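PDB 3TC8: leucine aminopeptidase, which probably acts as a zinc-dependent exopeptidase of the M28 family, removing amino-terminal residues from peptides. Local coordinates for residues Lys95-Phe100 with Glu304-Arg309. Numbering follows the deposited sequence.
Sequences KRVLLF and EVIYNR
Glu304 OE2, on the helix whose Ile306 packs against Val97 and Leu99, is gripped by two donors. Arg309 NH1 forms a salt bridge with Glu304 OE2 at 2.7 Å, on the anti lone pair of that oxygen. Asn308 ND2 meets Glu304 OE2 at 2.9 Å from above the carboxylate plane. Arg309 NH1 also bonds Asn308 O at 2.9 Å, with that oxygen lying in the guanidinium plane. The Arg309 side chain thus turns back toward Asn308 and Glu304. Asp232 pairs with the other terminal nitrogen of Arg309.

The contact with strand 96-102 is made by Ile306, whose two branches each take one strand residue. CG2 of Ile306 lies 4.2 Å from Val97 CG1. The longer branch ends with Ile306 CD1 4.1 Å from Leu99 CD1. In Ile306, CG1 lies between the backbone N and the carbonyl carbon (chi1 69°), which points the branches at different strand residues. Val97 and Leu99, two residues apart, share the helix-facing side of the strand. Tyr195 and Ile151, on the flanking strands, extend this apolar layer.

The helix thus packs on the central sheet, away from the zinc site. Only methyl groups meet across the segments, so dispersion and burial hold them together rather than directional bonds.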
loop_
_atom_site.group_PDB
_atom_site.type_symbol
_atom_site.label_atom_id
_atom_site.label_comp_id
_atom_site.label_asym_id
_atom_site.label_seq_id
_atom_site.Cartn_x
_atom_site.Cartn_y
_atom_site.Cartn_z
ATOM N N LYS A 95 2.719 17.954 -13.233
ATOM C CA LYS A 95 1.591 17.739 -12.332
ATOM C C LYS A 95 1.379 16.243 -12.190
ATOM O O LYS A 95 1.146 15.525 -13.173
ATOM C CB LYS A 95 0.329 18.433 -12.836
ATOM C CG LYS A 95 0.539 19.909 -13.137
ATOM C CD LYS A 95 -0.773 20.666 -13.193
ATOM C CE LYS A 95 -0.679 21.923 -14.055
ATOM N NZ LYS A 95 -0.778 21.564 -15.516
ATOM N N ARG A 96 1.536 15.777 -10.957
ATOM C CA ARG A 96 1.588 14.344 -10.663
ATOM C C ARG A 96 0.813 13.992 -9.422
ATOM O O ARG A 96 0.610 14.828 -8.541
ATOM C CB ARG A 96 3.031 13.905 -10.484
ATOM C CG ARG A 96 3.923 14.432 -11.573
ATOM C CD ARG A 96 5.245 13.700 -11.678
ATOM N NE ARG A 96 5.109 12.293 -12.065
ATOM C CZ ARG A 96 4.792 11.894 -13.281
ATOM N NH1 ARG A 96 4.684 12.761 -14.301
ATOM N NH2 ARG A 96 4.660 10.590 -13.531
ATOM N N VAL A 97 0.343 12.739 -9.387
ATOM C CA VAL A 97 -0.229 12.133 -8.215
ATOM C C VAL A 97 0.536 10.857 -7.915
ATOM O O VAL A 97 0.852 10.092 -8.814
ATOM C CB VAL A 97 -1.720 11.836 -8.403
ATOM C CG1 VAL A 97 -2.271 10.983 -7.277
ATOM C CG2 VAL A 97 -2.478 13.165 -8.511
ATOM N N LEU A 98 0.872 10.650 -6.643
ATOM C CA LEU A 98 1.548 9.486 -6.130
ATOM C C LEU A 98 0.552 8.502 -5.531
ATOM O O LEU A 98 -0.164 8.866 -4.618
ATOM C CB LEU A 98 2.556 9.942 -5.088
ATOM C CG LEU A 98 3.294 8.825 -4.331
ATOM C CD1 LEU A 98 4.113 7.976 -5.218
ATOM C CD2 LEU A 98 4.107 9.426 -3.164
ATOM N N LEU A 99 0.592 7.267 -6.022
ATOM C CA LEU A 99 -0.252 6.173 -5.473
ATOM C C LEU A 99 0.718 5.088 -5.024
ATOM O O LEU A 99 1.592 4.680 -5.770
ATOM C CB LEU A 99 -1.181 5.619 -6.561
ATOM C CG LEU A 99 -2.106 6.622 -7.222
ATOM C CD1 LEU A 99 -2.944 5.905 -8.320
ATOM C CD2 LEU A 99 -3.019 7.325 -6.248
ATOM N N PHE A 100 0.523 4.599 -3.784
ATOM C CA PHE A 100 1.568 3.734 -3.199
ATOM C C PHE A 100 1.007 2.715 -2.276
ATOM O O PHE A 100 -0.118 2.792 -1.813
ATOM C CB PHE A 100 2.717 4.565 -2.590
ATOM C CG PHE A 100 2.360 5.542 -1.494
ATOM C CD1 PHE A 100 1.661 6.710 -1.745
ATOM C CD2 PHE A 100 2.827 5.345 -0.211
ATOM C CE1 PHE A 100 1.437 7.660 -0.788
ATOM C CE2 PHE A 100 2.590 6.311 0.770
ATOM C CZ PHE A 100 1.929 7.450 0.497
ATOM N N GLU A 304 -11.855 7.295 -9.771
ATOM C CA GLU A 304 -12.732 8.484 -9.846
ATOM C C GLU A 304 -11.994 9.762 -9.480
ATOM O O GLU A 304 -12.153 10.781 -10.139
ATOM C CB GLU A 304 -13.961 8.283 -8.988
ATOM C CG GLU A 304 -14.994 9.428 -9.071
ATOM C CD GLU A 304 -15.754 9.456 -10.402
ATOM O OE1 GLU A 304 -15.872 8.403 -11.065
ATOM O OE2 GLU A 304 -16.312 10.524 -10.761
ATOM N N VAL A 305 -11.178 9.708 -8.433
ATOM C CA VAL A 305 -10.472 10.835 -7.948
ATOM C C VAL A 305 -9.373 11.294 -8.920
ATOM O O VAL A 305 -9.231 12.499 -9.248
ATOM C CB VAL A 305 -9.934 10.476 -6.559
ATOM C CG1 VAL A 305 -8.941 11.528 -6.067
ATOM C CG2 VAL A 305 -11.107 10.314 -5.605
ATOM N N ILE A 306 -8.554 10.350 -9.400
ATOM C CA ILE A 306 -7.429 10.739 -10.220
ATOM C C ILE A 306 -7.846 11.137 -11.638
ATOM O O ILE A 306 -7.161 11.927 -12.262
ATOM C CB ILE A 306 -6.279 9.696 -10.235
ATOM C CG1 ILE A 306 -6.689 8.406 -10.992
ATOM C CG2 ILE A 306 -5.821 9.393 -8.802
ATOM C CD1 ILE A 306 -5.623 7.347 -11.071
ATOM N N TYR A 307 -8.938 10.568 -12.141
ATOM C CA TYR A 307 -9.438 10.943 -13.457
ATOM C C TYR A 307 -10.384 12.110 -13.410
ATOM O O TYR A 307 -10.550 12.761 -14.455
ATOM C CB TYR A 307 -10.197 9.772 -14.091
ATOM C CG TYR A 307 -9.297 8.731 -14.725
ATOM C CD1 TYR A 307 -8.670 7.735 -13.966
ATOM C CD2 TYR A 307 -9.071 8.728 -16.072
ATOM C CE1 TYR A 307 -7.867 6.771 -14.558
ATOM C CE2 TYR A 307 -8.243 7.776 -16.679
ATOM C CZ TYR A 307 -7.612 6.798 -15.926
ATOM O OH TYR A 307 -6.842 5.805 -16.451
ATOM N N ASN A 308 -11.091 12.324 -12.311
ATOM C CA ASN A 308 -12.318 13.077 -12.383
ATOM C C ASN A 308 -12.675 13.870 -11.134
ATOM O O ASN A 308 -13.825 14.273 -11.003
ATOM C CB ASN A 308 -13.474 12.139 -12.742
ATOM C CG ASN A 308 -14.687 12.834 -13.290
ATOM O OD1 ASN A 308 -14.573 13.812 -14.054
ATOM N ND2 ASN A 308 -15.845 12.296 -12.986
ATOM N N ARG A 309 -11.704 14.168 -10.270
ATOM C CA ARG A 309 -11.882 15.163 -9.187
ATOM C C ARG A 309 -10.677 16.074 -9.146
ATOM O O ARG A 309 -9.823 15.977 -10.012
ATOM C CB ARG A 309 -12.119 14.509 -7.845
ATOM C CG ARG A 309 -13.399 13.753 -7.711
ATOM C CD ARG A 309 -14.631 14.690 -7.744
ATOM N NE ARG A 309 -15.855 13.952 -7.468
ATOM C CZ ARG A 309 -16.426 13.071 -8.279
ATOM N NH1 ARG A 309 -15.964 12.914 -9.502
ATOM N NH2 ARG A 309 -17.507 12.375 -7.878
ATOM O OXT ARG A 309 -10.625 16.990 -8.300
#